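Local coordinates for Bak protein (PDB 5VMN) that probably inhibits apoptosis of infected grouper cells as a viral Bcl-2 protein that sequesters the pro-death protein Bim, at residues L50-N58 with I94-Q104. Numbering follows the deposited sequence.
Sequences LPNILEIGN and ITEQLERFFRQ
Ile-53 and Gln-97 join the start of helix 53-60 to helix 88-103 in this all-helical Bcl-2 fold. The helical segments run in roughly the same direction, 36° apart.

Two sets of hydrogen bonds join the segments. The extended side chain of Gln-97 crosses the Ile-53 side chain at about a right angle. Its OE1 accepts from Ile-53 N at 2.8 Å, nearly straight, with the donor above the carbonyl plane. This occupies a backbone N-H of the first helical turn, while Asn-52 OD1, as N-cap, takes Glu-55 N. Gln-97 NE2 bonds Pro-51 O weakly, and a water bridges the two.

Apolar groups pack on either side of the Gln-97 bond. Pro-51 CG rests on Ile-94 CG1 at 3.9 Å. Chi1 of -53° sets Ile-53 CG2 opposite the backbone N, where it meets Leu-98 CD2 at 3.7 Å. Leu-54 spreads its two methyls: CD1 reaches Phe-101 CA, and CD2 lies at the edge of the Arg-100 guanidinium. Ser-78 of helix 68-84 touches both Ile-53 and Leu-98.

The Phe-101 ring turns a face to Gly-57, whose CA makes a CH-pi contact 3.9 Å from the ring centroid. Gly-57 C lies 3.2 Å from Phe-101 CE1. Asn-58 OD1 lies in plane at the ring edge.

The amides of Asn-58 and Gln-104 meet from opposite directions. Gln-104 NE2 also donates to Phe-101 O, which helps fix the rotation of its amide. The same NE2 reaches a lone pair of Asn-58 OD1 at 2.9 Å. Each bonded atom lies in the other amide's plane, although the planes are 32° apart.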
loop_
_atom_site.group_PDB
_atom_site.type_symbol
_atom_site.label_atom_id
_atom_site.label_comp_id
_atom_site.label_asym_id
_atom_site.label_seq_id
_atom_site.Cartn_x
_atom_site.Cartn_y
_atom_site.Cartn_z
ATOM N N LEU A 50 -4.248 1.578 16.859
ATOM C CA LEU A 50 -5.365 1.084 16.062
ATOM C C LEU A 50 -5.180 1.544 14.629
ATOM O O LEU A 50 -5.137 2.751 14.393
ATOM C CB LEU A 50 -6.674 1.641 16.604
ATOM C CG LEU A 50 -7.911 1.124 15.891
ATOM C CD1 LEU A 50 -8.099 -0.359 16.160
ATOM C CD2 LEU A 50 -9.122 1.908 16.367
ATOM N N PRO A 51 -5.056 0.648 13.641
ATOM C CA PRO A 51 -4.824 1.116 12.269
ATOM C C PRO A 51 -6.026 1.823 11.656
ATOM O O PRO A 51 -7.172 1.378 11.790
ATOM C CB PRO A 51 -4.531 -0.171 11.494
ATOM C CG PRO A 51 -5.053 -1.262 12.306
ATOM C CD PRO A 51 -4.984 -0.817 13.747
ATOM N N ASN A 52 -5.735 2.896 10.890
ATOM C CA ASN A 52 -6.740 3.464 9.982
ATOM C C ASN A 52 -6.029 3.810 8.682
ATOM O O ASN A 52 -5.581 4.939 8.474
ATOM C CB ASN A 52 -7.433 4.675 10.573
ATOM C CG ASN A 52 -8.617 5.106 9.749
ATOM O OD1 ASN A 52 -8.680 4.843 8.554
ATOM N ND2 ASN A 52 -9.562 5.776 10.384
ATOM N N ILE A 53 -5.897 2.807 7.809
ATOM C CA ILE A 53 -5.057 2.986 6.630
ATOM C C ILE A 53 -5.688 3.978 5.670
ATOM O O ILE A 53 -4.968 4.680 4.942
ATOM C CB ILE A 53 -4.800 1.646 5.931
ATOM C CG1 ILE A 53 -4.251 0.600 6.908
ATOM C CG2 ILE A 53 -3.867 1.836 4.759
ATOM C CD1 ILE A 53 -3.013 0.993 7.610
ATOM N N LEU A 54 -7.020 4.005 5.584
ATOM C CA LEU A 54 -7.663 4.980 4.711
ATOM C C LEU A 54 -7.319 6.399 5.134
ATOM O O LEU A 54 -6.956 7.236 4.298
ATOM C CB LEU A 54 -9.177 4.760 4.705
ATOM C CG LEU A 54 -9.992 5.746 3.889
ATOM C CD1 LEU A 54 -9.545 5.699 2.438
ATOM C CD2 LEU A 54 -11.463 5.387 4.019
ATOM N N GLU A 55 -7.365 6.668 6.434
ATOM C CA GLU A 55 -6.998 7.983 6.946
ATOM C C GLU A 55 -5.544 8.295 6.633
ATOM O O GLU A 55 -5.217 9.413 6.220
ATOM C CB GLU A 55 -7.229 8.049 8.455
ATOM C CG GLU A 55 -6.845 9.372 9.045
ATOM C CD GLU A 55 -7.194 9.496 10.520
ATOM O OE1 GLU A 55 -6.463 10.207 11.242
ATOM O OE2 GLU A 55 -8.193 8.881 10.941
ATOM N N ILE A 56 -4.655 7.324 6.843
ATOM C CA ILE A 56 -3.229 7.564 6.587
ATOM C C ILE A 56 -2.988 7.866 5.115
ATOM O O ILE A 56 -2.274 8.814 4.776
ATOM C CB ILE A 56 -2.391 6.362 7.040
ATOM C CG1 ILE A 56 -2.496 6.198 8.554
ATOM C CG2 ILE A 56 -0.913 6.584 6.661
ATOM C CD1 ILE A 56 -1.883 4.908 9.050
ATOM N N GLY A 57 -3.619 7.100 4.222
ATOM C CA GLY A 57 -3.459 7.353 2.796
ATOM C C GLY A 57 -3.991 8.717 2.402
ATOM O O GLY A 57 -3.340 9.462 1.666
ATOM N N ASN A 58 -5.151 9.087 2.923
ATOM C CA ASN A 58 -5.668 10.406 2.617
ATOM C C ASN A 58 -4.818 11.495 3.254
ATOM O O ASN A 58 -4.704 12.586 2.692
ATOM C CB ASN A 58 -7.131 10.511 3.036
ATOM C CG ASN A 58 -8.048 9.778 2.066
ATOM O OD1 ASN A 58 -7.655 9.472 0.938
ATOM N ND2 ASN A 58 -9.259 9.496 2.495
ATOM N N ILE A 94 -7.226 -4.218 7.773
ATOM C CA ILE A 94 -6.116 -3.478 7.178
ATOM C C ILE A 94 -6.158 -3.599 5.662
ATOM O O ILE A 94 -6.031 -2.607 4.929
ATOM C CB ILE A 94 -4.772 -3.973 7.744
ATOM C CG1 ILE A 94 -4.597 -3.512 9.183
ATOM C CG2 ILE A 94 -3.606 -3.446 6.935
ATOM C CD1 ILE A 94 -3.584 -4.313 9.952
ATOM N N THR A 95 -6.326 -4.826 5.166
ATOM C CA THR A 95 -6.363 -5.031 3.719
ATOM C C THR A 95 -7.560 -4.326 3.096
ATOM O O THR A 95 -7.441 -3.703 2.037
ATOM C CB THR A 95 -6.403 -6.523 3.394
ATOM O OG1 THR A 95 -7.619 -7.087 3.879
ATOM C CG2 THR A 95 -5.258 -7.227 4.039
ATOM N N GLU A 96 -8.721 -4.394 3.754
ATOM C CA GLU A 96 -9.898 -3.708 3.232
ATOM C C GLU A 96 -9.714 -2.204 3.257
ATOM O O GLU A 96 -10.163 -1.513 2.337
ATOM C CB GLU A 96 -11.148 -4.091 4.037
ATOM C CG GLU A 96 -11.474 -5.563 4.004
ATOM C CD GLU A 96 -12.643 -5.935 4.914
ATOM O OE1 GLU A 96 -13.402 -6.829 4.508
ATOM O OE2 GLU A 96 -12.802 -5.348 6.016
ATOM N N GLN A 97 -9.064 -1.678 4.309
ATOM C CA GLN A 97 -8.786 -0.249 4.376
ATOM C C GLN A 97 -7.888 0.172 3.211
ATOM O O GLN A 97 -8.118 1.208 2.570
ATOM C CB GLN A 97 -8.129 0.094 5.729
ATOM C CG GLN A 97 -9.051 -0.011 6.971
ATOM C CD GLN A 97 -8.312 0.099 8.349
ATOM O OE1 GLN A 97 -7.135 0.422 8.421
ATOM N NE2 GLN A 97 -9.019 -0.220 9.420
ATOM N N LEU A 98 -6.869 -0.636 2.916
ATOM C CA LEU A 98 -5.977 -0.359 1.788
ATOM C C LEU A 98 -6.735 -0.355 0.475
ATOM O O LEU A 98 -6.597 0.566 -0.339
ATOM C CB LEU A 98 -4.875 -1.407 1.716
ATOM C CG LEU A 98 -3.495 -1.055 2.176
ATOM C CD1 LEU A 98 -2.587 -2.200 1.824
ATOM C CD2 LEU A 98 -3.008 0.210 1.558
ATOM N N GLU A 99 -7.535 -1.396 0.243
ATOM C CA GLU A 99 -8.298 -1.461 -0.996
ATOM C C GLU A 99 -9.196 -0.241 -1.144
ATOM O O GLU A 99 -9.293 0.337 -2.235
ATOM C CB GLU A 99 -9.117 -2.748 -1.033
ATOM C CG GLU A 99 -8.250 -3.995 -1.103
ATOM C CD GLU A 99 -8.990 -5.274 -0.749
ATOM O OE1 GLU A 99 -9.974 -5.216 0.013
ATOM O OE2 GLU A 99 -8.579 -6.348 -1.232
ATOM N N ARG A 100 -9.847 0.176 -0.051
ATOM C CA ARG A 100 -10.735 1.327 -0.107
ATOM C C ARG A 100 -9.970 2.576 -0.525
ATOM O O ARG A 100 -10.473 3.386 -1.320
ATOM C CB ARG A 100 -11.420 1.516 1.261
ATOM C CG ARG A 100 -12.841 2.050 1.257
ATOM C CD ARG A 100 -13.609 1.626 2.530
ATOM N NE ARG A 100 -12.793 1.837 3.729
ATOM C CZ ARG A 100 -12.582 0.945 4.703
ATOM N NH1 ARG A 100 -13.133 -0.266 4.677
ATOM N NH2 ARG A 100 -11.805 1.279 5.725
ATOM N N PHE A 101 -8.749 2.750 -0.012
ATOM C CA PHE A 101 -7.966 3.918 -0.390
ATOM C C PHE A 101 -7.701 3.922 -1.889
ATOM O O PHE A 101 -7.866 4.949 -2.556
ATOM C CB PHE A 101 -6.635 3.958 0.366
ATOM C CG PHE A 101 -5.706 5.038 -0.126
ATOM C CD1 PHE A 101 -5.958 6.361 0.187
ATOM C CD2 PHE A 101 -4.636 4.739 -0.948
ATOM C CE1 PHE A 101 -5.144 7.364 -0.268
ATOM C CE2 PHE A 101 -3.798 5.743 -1.405
ATOM C CZ PHE A 101 -4.060 7.063 -1.067
ATOM N N PHE A 102 -7.258 2.787 -2.430
ATOM C CA PHE A 102 -6.824 2.767 -3.823
ATOM C C PHE A 102 -8.001 2.777 -4.787
ATOM O O PHE A 102 -7.830 3.121 -5.960
ATOM C CB PHE A 102 -5.921 1.555 -4.087
ATOM C CG PHE A 102 -4.528 1.729 -3.548
ATOM C CD1 PHE A 102 -3.644 2.610 -4.149
ATOM C CD2 PHE A 102 -4.120 1.053 -2.425
ATOM C CE1 PHE A 102 -2.385 2.806 -3.643
ATOM C CE2 PHE A 102 -2.846 1.222 -1.930
ATOM C CZ PHE A 102 -1.980 2.127 -2.519
ATOM N N ARG A 103 -9.198 2.448 -4.319
ATOM C CA ARG A 103 -10.374 2.511 -5.187
ATOM C C ARG A 103 -10.971 3.909 -5.288
ATOM O O ARG A 103 -11.854 4.133 -6.117
ATOM C CB ARG A 103 -11.438 1.536 -4.696
ATOM C CG ARG A 103 -11.047 0.073 -4.882
ATOM C CD ARG A 103 -12.246 -0.858 -4.709
ATOM N NE ARG A 103 -13.015 -0.555 -3.496
ATOM C CZ ARG A 103 -12.995 -1.270 -2.369
ATOM N NH1 ARG A 103 -12.245 -2.366 -2.261
ATOM N NH2 ARG A 103 -13.731 -0.882 -1.339
ATOM N N GLN A 104 -10.527 4.854 -4.476
ATOM C CA GLN A 104 -10.976 6.226 -4.640
ATOM C C GLN A 104 -10.615 6.733 -6.026
ATOM O O GLN A 104 -9.517 6.474 -6.535
ATOM C CB GLN A 104 -10.339 7.126 -3.589
ATOM C CG GLN A 104 -10.755 6.805 -2.160
ATOM C CD GLN A 104 -10.111 7.740 -1.140
ATOM O OE1 GLN A 104 -10.793 8.480 -0.441
ATOM N NE2 GLN A 104 -8.798 7.693 -1.047
HETATM O O HOH W 1 -8.740 -0.562 12.518
#